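Local atomic coordinates of peptide amidase (PDB entry 1M22), a protein that probably hydrolyses amide bonds, notably the C-terminal amides of peptides, as a member of the amidase signature family. Residues R153-I158 / A195-V200; S210-I215 / G243-D248; I217-D222 / L327-A332; T418-P423 / D455-G460. All blocks are in the same frame, centred on the assembly; numbering follows the deposited sequence.

Contact 1 of 4, residues R153-I158 / A195-V200; sequences RNPYRI and AINGVV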
loop_
_atom_site.group_PDB
_atom_site.type_symbol
_atom_site.label_atom_id
_atom_site.label_comp_id
_atom_site.label_asym_id
_atom_site.label_seq_id
_atom_site.Cartn_x
_atom_site.Cartn_y
_atom_site.Cartn_z
ATOM N N ARG A 153 9.045 -12.558 -4.079
ATOM C CA ARG A 153 10.333 -12.460 -3.401
ATOM C C ARG A 153 10.871 -11.043 -3.285
ATOM O O ARG A 153 10.642 -10.209 -4.160
ATOM C CB ARG A 153 11.362 -13.332 -4.128
ATOM C CG ARG A 153 10.987 -14.803 -4.131
ATOM C CD ARG A 153 11.924 -15.646 -4.973
ATOM N NE ARG A 153 11.558 -17.060 -4.903
ATOM C CZ ARG A 153 11.775 -17.842 -3.849
ATOM N NH1 ARG A 153 12.364 -17.359 -2.764
ATOM N NH2 ARG A 153 11.397 -19.112 -3.878
ATOM N N ASN A 154 11.595 -10.781 -2.200
ATOM C CA ASN A 154 12.197 -9.470 -1.981
ATOM C C ASN A 154 13.351 -9.334 -2.976
ATOM O O ASN A 154 14.261 -10.166 -2.998
ATOM C CB ASN A 154 12.725 -9.376 -0.552
ATOM C CG ASN A 154 13.140 -7.977 -0.178
ATOM O OD1 ASN A 154 13.898 -7.327 -0.904
ATOM N ND2 ASN A 154 12.649 -7.500 0.965
ATOM N N PRO A 155 13.339 -8.284 -3.807
ATOM C CA PRO A 155 14.415 -8.111 -4.788
ATOM C C PRO A 155 15.798 -7.809 -4.223
ATOM O O PRO A 155 16.803 -7.966 -4.923
ATOM C CB PRO A 155 13.885 -6.995 -5.685
ATOM C CG PRO A 155 13.093 -6.152 -4.731
ATOM C CD PRO A 155 12.364 -7.179 -3.882
ATOM N N TYR A 156 15.861 -7.380 -2.966
ATOM C CA TYR A 156 17.146 -7.073 -2.348
ATOM C C TYR A 156 17.883 -8.339 -1.925
ATOM O O TYR A 156 19.102 -8.333 -1.769
ATOM C CB TYR A 156 16.960 -6.124 -1.156
ATOM C CG TYR A 156 16.564 -4.729 -1.585
ATOM C CD1 TYR A 156 15.238 -4.421 -1.889
ATOM C CD2 TYR A 156 17.530 -3.739 -1.772
ATOM C CE1 TYR A 156 14.886 -3.162 -2.375
ATOM C CE2 TYR A 156 17.189 -2.480 -2.258
ATOM C CZ TYR A 156 15.866 -2.201 -2.559
ATOM O OH TYR A 156 15.526 -0.959 -3.059
ATOM N N ARG A 157 17.131 -9.419 -1.749
ATOM C CA ARG A 157 17.678 -10.724 -1.373
ATOM C C ARG A 157 16.502 -11.664 -1.607
ATOM O O ARG A 157 15.611 -11.772 -0.769
ATOM C CB ARG A 157 18.102 -10.714 0.089
ATOM C CG ARG A 157 18.905 -11.912 0.525
ATOM C CD ARG A 157 19.451 -11.598 1.907
ATOM N NE ARG A 157 20.821 -11.210 1.797
ATOM C CZ ARG A 157 21.502 -10.100 2.056
ATOM N NH1 ARG A 157 21.037 -8.953 2.535
ATOM N NH2 ARG A 157 22.783 -10.214 1.778
ATOM N N ILE A 158 16.509 -12.346 -2.750
ATOM C CA ILE A 158 15.385 -13.195 -3.143
ATOM C C ILE A 158 14.984 -14.349 -2.237
ATOM O O ILE A 158 13.920 -14.937 -2.419
ATOM C CB ILE A 158 15.558 -13.699 -4.602
ATOM C CG1 ILE A 158 16.841 -14.520 -4.748
ATOM C CG2 ILE A 158 15.582 -12.509 -5.549
ATOM C CD1 ILE A 158 16.732 -15.940 -4.231
ATOM N N ALA A 195 8.343 -0.343 3.240
ATOM C CA ALA A 195 9.598 -0.183 3.967
ATOM C C ALA A 195 10.548 -1.358 3.732
ATOM O O ALA A 195 11.747 -1.166 3.516
ATOM C CB ALA A 195 9.320 -0.033 5.463
ATOM N N ILE A 196 9.999 -2.568 3.780
ATOM C CA ILE A 196 10.767 -3.799 3.602
ATOM C C ILE A 196 11.436 -3.880 2.228
ATOM O O ILE A 196 12.506 -4.488 2.084
ATOM C CB ILE A 196 9.834 -5.019 3.838
ATOM C CG1 ILE A 196 9.538 -5.154 5.337
ATOM C CG2 ILE A 196 10.447 -6.302 3.265
ATOM C CD1 ILE A 196 10.705 -5.657 6.161
ATOM N N ASN A 197 10.818 -3.256 1.231
ATOM C CA ASN A 197 11.352 -3.261 -0.127
ATOM C C ASN A 197 11.942 -1.918 -0.570
ATOM O O ASN A 197 12.105 -1.664 -1.762
ATOM C CB ASN A 197 10.269 -3.735 -1.103
ATOM C CG ASN A 197 9.877 -5.186 -0.872
ATOM O OD1 ASN A 197 10.622 -6.106 -1.224
ATOM N ND2 ASN A 197 8.716 -5.401 -0.265
ATOM N N GLY A 198 12.249 -1.057 0.398
ATOM C CA GLY A 198 12.885 0.217 0.100
ATOM C C GLY A 198 12.182 1.235 -0.770
ATOM O O GLY A 198 12.834 1.943 -1.546
ATOM N N VAL A 199 10.864 1.338 -0.634
ATOM C CA VAL A 199 10.100 2.302 -1.415
ATOM C C VAL A 199 9.163 3.101 -0.524
ATOM O O VAL A 199 9.045 2.836 0.677
ATOM C CB VAL A 199 9.272 1.616 -2.540
ATOM C CG1 VAL A 199 10.205 0.913 -3.516
ATOM C CG2 VAL A 199 8.280 0.630 -1.946
ATOM N N VAL A 200 8.518 4.095 -1.122
ATOM C CA VAL A 200 7.575 4.942 -0.411
ATOM C C VAL A 200 6.195 4.297 -0.452
ATOM O O VAL A 200 5.770 3.768 -1.484
ATOM C CB VAL A 200 7.489 6.345 -1.066
ATOM C CG1 VAL A 200 6.374 7.171 -0.418
ATOM C CG2 VAL A 200 8.828 7.063 -0.943
#

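Contact 2 of 4, residues S210-I215 / G243-D248; sequences SRDGII and GRDDAD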
loop_
_atom_site.group_PDB
_atom_site.type_symbol
_atom_site.label_atom_id
_atom_site.label_comp_id
_atom_site.label_asym_id
_atom_site.label_seq_id
_atom_site.Cartn_x
_atom_site.Cartn_y
_atom_site.Cartn_z
ATOM N N SER A 210 -11.853 6.032 -2.479
ATOM C CA SER A 210 -12.928 5.051 -2.470
ATOM C C SER A 210 -12.456 3.604 -2.390
ATOM O O SER A 210 -11.482 3.219 -3.036
ATOM C CB SER A 210 -13.787 5.214 -3.721
ATOM O OG SER A 210 -14.831 4.256 -3.728
ATOM N N ARG A 211 -13.168 2.806 -1.596
ATOM C CA ARG A 211 -12.864 1.385 -1.473
ATOM C C ARG A 211 -13.797 0.579 -2.378
ATOM O O ARG A 211 -13.773 -0.654 -2.363
ATOM C CB ARG A 211 -13.036 0.894 -0.027
ATOM C CG ARG A 211 -11.914 1.267 0.946
ATOM C CD ARG A 211 -12.061 2.684 1.483
ATOM N NE ARG A 211 -13.355 2.881 2.136
ATOM C CZ ARG A 211 -13.682 2.400 3.332
ATOM N NH1 ARG A 211 -12.811 1.693 4.040
ATOM N NH2 ARG A 211 -14.907 2.595 3.806
ATOM N N ASP A 212 -14.617 1.253 -3.177
ATOM C CA ASP A 212 -15.520 0.502 -4.035
ATOM C C ASP A 212 -14.734 -0.300 -5.068
ATOM O O ASP A 212 -13.747 0.175 -5.636
ATOM C CB ASP A 212 -16.525 1.425 -4.728
ATOM C CG ASP A 212 -17.774 0.674 -5.186
ATOM O OD1 ASP A 212 -18.419 0.006 -4.345
ATOM O OD2 ASP A 212 -18.108 0.749 -6.382
ATOM N N GLY A 213 -15.161 -1.535 -5.291
ATOM C CA GLY A 213 -14.488 -2.377 -6.258
ATOM C C GLY A 213 -13.235 -3.052 -5.737
ATOM O O GLY A 213 -12.420 -3.527 -6.523
ATOM N N ILE A 214 -13.072 -3.093 -4.418
ATOM C CA ILE A 214 -11.912 -3.742 -3.818
ATOM C C ILE A 214 -12.367 -4.874 -2.900
ATOM O O ILE A 214 -13.254 -4.676 -2.072
ATOM C CB ILE A 214 -11.070 -2.745 -2.977
ATOM C CG1 ILE A 214 -10.636 -1.558 -3.843
ATOM C CG2 ILE A 214 -9.847 -3.456 -2.403
ATOM C CD1 ILE A 214 -9.842 -0.504 -3.089
ATOM N N ILE A 215 -11.780 -6.061 -3.062
ATOM C CA ILE A 215 -12.114 -7.195 -2.194
ATOM C C ILE A 215 -11.699 -6.683 -0.823
ATOM O O ILE A 215 -10.537 -6.354 -0.589
ATOM C CB ILE A 215 -11.330 -8.459 -2.586
ATOM C CG1 ILE A 215 -11.752 -8.886 -3.994
ATOM C CG2 ILE A 215 -11.596 -9.579 -1.582
ATOM C CD1 ILE A 215 -11.056 -10.128 -4.510
ATOM N N GLY A 243 -10.989 11.123 -4.053
ATOM C CA GLY A 243 -12.251 11.646 -4.543
ATOM C C GLY A 243 -13.471 11.004 -3.918
ATOM O O GLY A 243 -13.425 9.857 -3.472
ATOM N N ARG A 244 -14.567 11.753 -3.886
ATOM C CA ARG A 244 -15.818 11.263 -3.325
ATOM C C ARG A 244 -16.488 10.277 -4.281
ATOM O O ARG A 244 -16.491 10.470 -5.500
ATOM C CB ARG A 244 -16.762 12.434 -3.047
ATOM C CG ARG A 244 -18.039 12.050 -2.318
ATOM C CD ARG A 244 -18.859 13.281 -1.961
ATOM N NE ARG A 244 -20.041 12.940 -1.174
ATOM C CZ ARG A 244 -20.905 13.829 -0.695
ATOM N NH1 ARG A 244 -20.722 15.123 -0.920
ATOM N NH2 ARG A 244 -21.952 13.423 0.010
ATOM N N ASP A 245 -17.049 9.215 -3.716
ATOM C CA ASP A 245 -17.732 8.182 -4.487
ATOM C C ASP A 245 -19.006 7.801 -3.737
ATOM O O ASP A 245 -18.945 7.364 -2.588
ATOM C CB ASP A 245 -16.809 6.964 -4.643
ATOM C CG ASP A 245 -17.474 5.791 -5.352
ATOM O OD1 ASP A 245 -18.559 5.959 -5.949
ATOM O OD2 ASP A 245 -16.896 4.686 -5.315
ATOM N N ASP A 246 -20.156 7.976 -4.383
ATOM C CA ASP A 246 -21.435 7.647 -3.755
ATOM C C ASP A 246 -21.510 6.202 -3.263
ATOM O O ASP A 246 -22.248 5.903 -2.325
ATOM C CB ASP A 246 -22.600 7.893 -4.722
ATOM C CG ASP A 246 -22.778 9.359 -5.071
ATOM O OD1 ASP A 246 -22.588 10.216 -4.184
ATOM O OD2 ASP A 246 -23.130 9.649 -6.233
ATOM N N ALA A 247 -20.748 5.309 -3.890
ATOM C CA ALA A 247 -20.764 3.900 -3.504
ATOM C C ALA A 247 -19.985 3.604 -2.222
ATOM O O ALA A 247 -20.080 2.503 -1.676
ATOM C CB ALA A 247 -20.235 3.043 -4.643
ATOM N N ASP A 248 -19.222 4.581 -1.741
ATOM C CA ASP A 248 -18.438 4.409 -0.518
ATOM C C ASP A 248 -18.732 5.557 0.445
ATOM O O ASP A 248 -18.134 6.629 0.354
ATOM C CB ASP A 248 -16.942 4.368 -0.850
ATOM C CG ASP A 248 -16.072 4.133 0.376
ATOM O OD1 ASP A 248 -16.621 3.984 1.491
ATOM O OD2 ASP A 248 -14.832 4.101 0.226
HETATM O O HOH W 1 -11.711 7.884 -4.615
HETATM O O HOH W 2 -17.751 0.827 -1.686
#

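Contact 3 of 4, residues I217-D222 / L327-A332; sequences ISFSQD and LYEFKA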
loop_
_atom_site.group_PDB
_atom_site.type_symbol
_atom_site.label_atom_id
_atom_site.label_comp_id
_atom_site.label_asym_id
_atom_site.label_seq_id
_atom_site.Cartn_x
_atom_site.Cartn_y
_atom_site.Cartn_z
ATOM N N ILE A 217 -11.675 -6.355 3.699
ATOM C CA ILE A 217 -11.422 -7.000 4.972
ATOM C C ILE A 217 -12.271 -6.162 5.926
ATOM O O ILE A 217 -13.265 -6.641 6.453
ATOM C CB ILE A 217 -9.959 -6.957 5.470
ATOM C CG1 ILE A 217 -9.069 -7.855 4.609
ATOM C CG2 ILE A 217 -9.915 -7.466 6.918
ATOM C CD1 ILE A 217 -7.617 -7.886 5.055
ATOM N N SER A 218 -11.920 -4.887 6.079
ATOM C CA SER A 218 -12.613 -3.992 7.007
ATOM C C SER A 218 -13.046 -2.630 6.450
ATOM O O SER A 218 -12.215 -1.849 5.984
ATOM C CB SER A 218 -11.695 -3.765 8.209
ATOM O OG SER A 218 -12.114 -2.680 9.012
ATOM N N PHE A 219 -14.334 -2.315 6.513
ATOM C CA PHE A 219 -14.748 -1.008 6.026
ATOM C C PHE A 219 -14.261 0.082 6.979
ATOM O O PHE A 219 -14.134 1.242 6.595
ATOM C CB PHE A 219 -16.270 -0.937 5.825
ATOM C CG PHE A 219 -17.075 -1.332 7.024
ATOM C CD1 PHE A 219 -17.155 -0.503 8.136
ATOM C CD2 PHE A 219 -17.779 -2.528 7.027
ATOM C CE1 PHE A 219 -17.934 -0.865 9.237
ATOM C CE2 PHE A 219 -18.560 -2.897 8.121
ATOM C CZ PHE A 219 -18.637 -2.066 9.225
ATOM N N SER A 220 -13.962 -0.289 8.220
ATOM C CA SER A 220 -13.469 0.682 9.187
ATOM C C SER A 220 -12.005 1.071 8.970
ATOM O O SER A 220 -11.627 2.216 9.234
ATOM C CB SER A 220 -13.620 0.140 10.615
ATOM O OG SER A 220 -14.984 0.049 10.994
ATOM N N GLN A 221 -11.190 0.142 8.471
ATOM C CA GLN A 221 -9.759 0.400 8.300
ATOM C C GLN A 221 -9.188 0.332 6.888
ATOM O O GLN A 221 -8.126 0.892 6.628
ATOM C CB GLN A 221 -8.968 -0.569 9.194
ATOM C CG GLN A 221 -9.383 -0.496 10.660
ATOM C CD GLN A 221 -8.635 -1.445 11.588
ATOM O OE1 GLN A 221 -9.034 -1.629 12.738
ATOM N NE2 GLN A 221 -7.549 -2.042 11.105
ATOM N N ASP A 222 -9.881 -0.346 5.982
ATOM C CA ASP A 222 -9.399 -0.520 4.613
ATOM C C ASP A 222 -9.207 0.742 3.797
ATOM O O ASP A 222 -10.018 1.659 3.847
ATOM C CB ASP A 222 -10.372 -1.372 3.793
ATOM C CG ASP A 222 -10.296 -2.858 4.091
ATOM O OD1 ASP A 222 -9.669 -3.274 5.084
ATOM O OD2 ASP A 222 -10.902 -3.616 3.299
ATOM N N LEU A 327 -12.923 -9.498 12.121
ATOM C CA LEU A 327 -13.641 -10.738 11.848
ATOM C C LEU A 327 -15.076 -10.456 11.410
ATOM O O LEU A 327 -15.545 -11.002 10.415
ATOM C CB LEU A 327 -13.638 -11.636 13.091
ATOM C CG LEU A 327 -12.289 -12.248 13.477
ATOM C CD1 LEU A 327 -12.374 -12.846 14.872
ATOM C CD2 LEU A 327 -11.895 -13.308 12.459
ATOM N N TYR A 328 -15.766 -9.593 12.148
ATOM C CA TYR A 328 -17.143 -9.258 11.813
ATOM C C TYR A 328 -17.261 -8.531 10.480
ATOM O O TYR A 328 -18.104 -8.866 9.648
ATOM C CB TYR A 328 -17.769 -8.378 12.901
ATOM C CG TYR A 328 -18.256 -9.127 14.121
ATOM C CD1 TYR A 328 -17.362 -9.610 15.073
ATOM C CD2 TYR A 328 -19.619 -9.333 14.332
ATOM C CE1 TYR A 328 -17.813 -10.278 16.214
ATOM C CE2 TYR A 328 -20.081 -9.999 15.466
ATOM C CZ TYR A 328 -19.173 -10.466 16.400
ATOM O OH TYR A 328 -19.622 -11.114 17.530
ATOM N N GLU A 329 -16.412 -7.531 10.274
ATOM C CA GLU A 329 -16.472 -6.762 9.045
ATOM C C GLU A 329 -16.033 -7.557 7.822
ATOM O O GLU A 329 -16.524 -7.320 6.721
ATOM C CB GLU A 329 -15.654 -5.476 9.200
ATOM C CG GLU A 329 -16.248 -4.545 10.256
ATOM C CD GLU A 329 -15.553 -3.203 10.352
ATOM O OE1 GLU A 329 -14.675 -2.913 9.506
ATOM O OE2 GLU A 329 -15.891 -2.430 11.275
ATOM N N PHE A 330 -15.125 -8.510 8.008
ATOM C CA PHE A 330 -14.667 -9.324 6.887
ATOM C C PHE A 330 -15.816 -10.169 6.336
ATOM O O PHE A 330 -16.035 -10.212 5.129
ATOM C CB PHE A 330 -13.511 -10.236 7.313
ATOM C CG PHE A 330 -13.052 -11.183 6.233
ATOM C CD1 PHE A 330 -12.425 -10.708 5.082
ATOM C CD2 PHE A 330 -13.263 -12.552 6.361
ATOM C CE1 PHE A 330 -12.018 -11.585 4.076
ATOM C CE2 PHE A 330 -12.863 -13.438 5.364
ATOM C CZ PHE A 330 -12.239 -12.955 4.218
ATOM N N LYS A 331 -16.558 -10.839 7.214
ATOM C CA LYS A 331 -17.665 -11.652 6.728
ATOM C C LYS A 331 -18.707 -10.780 6.036
ATOM O O LYS A 331 -19.124 -11.068 4.913
ATOM C CB LYS A 331 -18.335 -12.427 7.864
ATOM C CG LYS A 331 -19.477 -13.301 7.364
ATOM C CD LYS A 331 -20.176 -14.043 8.488
ATOM C CE LYS A 331 -21.255 -14.956 7.933
ATOM N NZ LYS A 331 -21.928 -15.733 9.012
ATOM N N ALA A 332 -19.123 -9.711 6.703
ATOM C CA ALA A 332 -20.126 -8.817 6.141
ATOM C C ALA A 332 -19.671 -8.195 4.826
ATOM O O ALA A 332 -20.401 -8.216 3.834
ATOM C CB ALA A 332 -20.470 -7.725 7.145
#

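Contact 4 of 4, residues T418-P423 / D455-G460; sequences TGVAWP and DGLPVG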
loop_
_atom_site.group_PDB
_atom_site.type_symbol
_atom_site.label_atom_id
_atom_site.label_comp_id
_atom_site.label_asym_id
_atom_site.label_seq_id
_atom_site.Cartn_x
_atom_site.Cartn_y
_atom_site.Cartn_z
ATOM N N THR A 418 9.450 -0.687 10.548
ATOM C CA THR A 418 9.508 -2.070 10.997
ATOM C C THR A 418 10.968 -2.512 10.943
ATOM O O THR A 418 11.861 -1.681 10.789
ATOM C CB THR A 418 8.629 -2.972 10.086
ATOM O OG1 THR A 418 8.620 -4.312 10.594
ATOM C CG2 THR A 418 9.150 -2.975 8.648
ATOM N N GLY A 419 11.212 -3.811 11.094
ATOM C CA GLY A 419 12.573 -4.319 11.029
ATOM C C GLY A 419 12.909 -4.641 9.585
ATOM O O GLY A 419 12.283 -4.104 8.669
ATOM N N VAL A 420 13.890 -5.511 9.364
ATOM C CA VAL A 420 14.267 -5.871 8.001
ATOM C C VAL A 420 13.662 -7.199 7.570
ATOM O O VAL A 420 13.145 -7.960 8.387
ATOM C CB VAL A 420 15.797 -5.956 7.837
ATOM C CG1 VAL A 420 16.420 -4.601 8.120
ATOM C CG2 VAL A 420 16.367 -7.020 8.763
ATOM N N ALA A 421 13.726 -7.462 6.270
ATOM C CA ALA A 421 13.191 -8.692 5.707
ATOM C C ALA A 421 13.818 -9.919 6.362
ATOM O O ALA A 421 14.996 -9.917 6.724
ATOM C CB ALA A 421 13.434 -8.720 4.204
ATOM N N TRP A 422 13.014 -10.966 6.491
ATOM C CA TRP A 422 13.432 -12.223 7.100
ATOM C C TRP A 422 13.369 -13.340 6.060
ATOM O O TRP A 422 12.711 -13.203 5.030
ATOM C CB TRP A 422 12.489 -12.551 8.257
ATOM C CG TRP A 422 11.050 -12.580 7.826
ATOM C CD1 TRP A 422 10.341 -13.667 7.400
ATOM C CD2 TRP A 422 10.164 -11.457 7.718
ATOM N NE1 TRP A 422 9.070 -13.292 7.031
ATOM C CE2 TRP A 422 8.935 -11.940 7.217
ATOM C CE3 TRP A 422 10.291 -10.089 7.995
ATOM C CZ2 TRP A 422 7.838 -11.103 6.984
ATOM C CZ3 TRP A 422 9.199 -9.254 7.762
ATOM C CH2 TRP A 422 7.989 -9.767 7.262
ATOM N N PRO A 423 14.066 -14.461 6.312
ATOM C CA PRO A 423 14.045 -15.581 5.367
ATOM C C PRO A 423 12.602 -16.049 5.180
ATOM O O PRO A 423 11.876 -16.230 6.158
ATOM C CB PRO A 423 14.900 -16.637 6.065
ATOM C CG PRO A 423 15.868 -15.821 6.852
ATOM C CD PRO A 423 14.999 -14.725 7.421
ATOM N N ASP A 455 22.563 -4.271 6.849
ATOM C CA ASP A 455 23.072 -5.474 6.202
ATOM C C ASP A 455 22.508 -5.649 4.792
ATOM O O ASP A 455 22.223 -6.770 4.364
ATOM C CB ASP A 455 22.742 -6.707 7.046
ATOM C CG ASP A 455 23.374 -6.660 8.424
ATOM O OD1 ASP A 455 24.607 -6.481 8.508
ATOM O OD2 ASP A 455 22.637 -6.806 9.423
ATOM N N GLY A 456 22.337 -4.539 4.079
ATOM C CA GLY A 456 21.828 -4.594 2.718
ATOM C C GLY A 456 20.320 -4.665 2.551
ATOM O O GLY A 456 19.824 -4.693 1.426
ATOM N N LEU A 457 19.584 -4.688 3.658
ATOM C CA LEU A 457 18.126 -4.765 3.602
ATOM C C LEU A 457 17.520 -3.415 3.998
ATOM O O LEU A 457 17.887 -2.837 5.019
ATOM C CB LEU A 457 17.635 -5.878 4.529
ATOM C CG LEU A 457 18.172 -7.276 4.182
ATOM C CD1 LEU A 457 17.725 -8.275 5.236
ATOM C CD2 LEU A 457 17.682 -7.695 2.802
ATOM N N PRO A 458 16.578 -2.902 3.191
ATOM C CA PRO A 458 15.938 -1.610 3.465
ATOM C C PRO A 458 15.201 -1.440 4.784
ATOM O O PRO A 458 14.570 -2.366 5.293
ATOM C CB PRO A 458 14.983 -1.438 2.289
ATOM C CG PRO A 458 15.635 -2.201 1.190
ATOM C CD PRO A 458 16.118 -3.442 1.899
ATOM N N VAL A 459 15.278 -0.217 5.297
ATOM C CA VAL A 459 14.596 0.197 6.519
ATOM C C VAL A 459 13.927 1.529 6.182
ATOM O O VAL A 459 14.491 2.347 5.450
ATOM C CB VAL A 459 15.582 0.412 7.689
ATOM C CG1 VAL A 459 14.847 0.977 8.894
ATOM C CG2 VAL A 459 16.248 -0.904 8.053
ATOM N N GLY A 460 12.724 1.738 6.703
ATOM C CA GLY A 460 12.016 2.974 6.423
ATOM C C GLY A 460 11.679 3.809 7.641
ATOM O O GLY A 460 11.681 3.320 8.774
HETATM O O HOH W 3 11.692 -0.388 8.241
HETATM O O HOH W 4 11.996 -2.481 6.483
HETATM O O HOH W 5 14.111 -5.133 4.426
#

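Contact 1 of 4, residues R153-I158 / A195-V200
Asn154 and Tyr156 meet the C-terminal end of helix 191-196 at Ile196, Asn197 and Gly198. That helix closes in a Schellman motif with Gly198, at positive phi, as the C-prime residue; facing it is a type I beta turn from Asn154 to Arg157, reinforced by an Asx turn. The polar link between the segments is one hydrogen bond: Asn154 ND2 donates to Ile196 O at 3.2 Å, with a fairly straight N-H...O angle of 156°. The oxygen lies near the plane of the Asn154 amide, whereas the nitrogen stands well above the plane of the Ile196 carbonyl. ND2 gives a second bond to Ser161 O. At the other branch of the same amide, Asn154 OD1 accepts from Tyr156 N at 2.8 Å, which fixes the rotation of the group.

Van der Waals contact does the rest. Asn154 and Asn197 run alongside each other in opposite senses, their amide planes 38° apart, and Ile196 CG2 comes to 3.4 Å from Asn154 ND2. Asn197 OD1 also lies 3.4 Å from Pro155 CD. Asn197 ND2 is held on its own side, by Pro193 O and Pro162 O. The Tyr156 ring reaches past the helix end until its OH bonds to Arg488 O, and on the way Tyr156 CE1 comes obliquely to 3.2 Å from Asn197 O.

Contact 2 of 4, residues S210-I215 / G243-D248
Arg211 and Asp248 form the tight half of this contact. The guanidinium grips the carboxylate side-on, Arg211 NE to Asp248 OD2 at 2.7 Å and Arg211 NH2 to Asp248 OD1 at 3.2 Å, each nitrogen on the syn side of its oxygen and the two flat groups only 24° apart. The arginine chain gets there by bending at both chi2 and chi3. Asp248 OD2 takes a second donor, Arg211 N at 2.8 Å, on its anti side, so backbone and side chain of one residue share an oxygen. Ala250 N meets Asp248 OD1, and Arg211 NH2 also salt-bridges a sulfonate oxygen of a bound buffer molecule, probably from the crystallisation liquor.

Next to this bridge Ser210 OG donates to the anti lone pair of Asp245 OD2 over 2.6 Å. The same hydroxyl accepts from Asp212 N, making an ST turn; in the opposing loop Asp245 OD1 accepts from Ala247 N, an Asx turn. The loop after strand 200-203 and the loop after helix 231-241 are thus joined through their turns, the ST turn at Ser210 and the type II beta turn from Arg211 to Ile214 against the type I beta turn from Asp245 to Asp248.

Toward the solvent the fit slackens. There Ala247 CB merely rests against the Asp212 carboxylate, 3.5 Å from Asp212 CG, and a water lies 2.9 Å from both Asp212 OD1 and Ala247 O. Further along, another water links the segments, accepting from Ser210 N and donating to Gly243 O.

Contact 3 of 4, residues I217-D222 / L327-A332
The ST motif at Ser218, in the loop that leads into strand 223-228 of the central sheet, meets Glu329 on the flank of helix 319-340. Ser218 OG accepts from Gln221 N within the motif and donates outward to Glu329 OE1 at 2.6 Å. Ser220 N reaches the same oxygen at 3.0 Å; both donors come in on the syn side of OE1, from opposite faces of the carboxylate plane. Glu329 OE2 takes Ser220 OG on its syn lone pair at 2.7 Å and makes a further hydrogen bond with Tyr385 OH.

Phe219 covers the carboxylate. Its CG sits between the backbone N and the carbonyl carbon (chi1 53°), and the ring lies nearly parallel to the acid group, the planes 12° apart, with Glu329 CD 3.4 Å above the Phe219 ring plane and offset toward the rim. Glu329 CG makes a CH-pi contact over the same face, 3.9 Å from the Phe219 centroid. One residue on along the helix, Ile217 O lies 3.1 Å from Phe330 CA in a CA-H...O contact, while Ile217 CA approaches the edge of the Phe330 ring. The Arg389 side chain packs on Glu329.

Four hydrogen bonds thus converge on one buried acid. They would tend to keep Glu329 ionised, and bonds to both oxygens hold the carboxylate from turning.

Contact 4 of 4, residues T418-P423 / D455-G460
Pro458 O accepts from two waters, each of which goes on to an atom of the facing loop, Gly419 O or Ala421 N. The first donates to Pro458 O at 2.8 Å and to Gly419 O at 2.7 Å, joining two carbonyl oxygens that could not bond directly. The other donates to Pro458 O at 2.9 Å and accepts from Ala421 N at 3.0 Å. A third water accepts from both Gly460 N and Thr418 N, so each polar link between the two segments runs through solvent and no direct hydrogen bond joins them. Thr418 OG1 is hydrogen-bonded to Glu434 OE2, and Val420 N is taken by Tyr286 OH.

Beside the row of waters the contact is apolar. Val420 crosses Leu457 at about a right angle, with Val420 CB 3.8 Å from Leu457 CB. Because CG1 of Val420 is anti to its carbonyl carbon (chi1 -62°), this branch extends to Val459, and Val420 CG1 lies 3.7 Å from Val459 CG2. Leu457 sends its CD1 branch further along the loop, to within 3.5 Å of Ala421 O, and the same methyl touches Ala421 CB more distantly. Ile454 of strand 446-454 touches both valines.

Gly460 still bonds backbone to backbone with Thr417; beyond that point the 418-423 segment departs, and ordered water takes the place of direct strand pairing. Up to there, strands 412-416 and 457-464 are antiparallel neighbours in the mixed central sheet of the amidase signature fold.

In the fold
The contacts form two pairs in different parts of the molecule, contact 1 across the chain's centre from contacts 2 and 3. Contacts 1 and 4, centres about 8 Å apart, meet at the end of helix 191-196: Pro458 CB packs on Gly198 N, and Arg157 NH1 probably bonds to Asp455 O. Contacts 2 and 3, centres about 14 Å apart, are joined by Arg211 NH1, which reaches Phe219 O and Asp222 O; the Arg211 and Phe219 side chains each come within about 3 Å of the bound buffer molecule. The centres of contacts 1 and 3 are 28 Å apart. The active site lies nearest contact 3: the Ile217 side chain is about 6 Å from those of Ser165 and Ser189, the Asn197 side chain about 11 Å from those of Ser165 and Ser189.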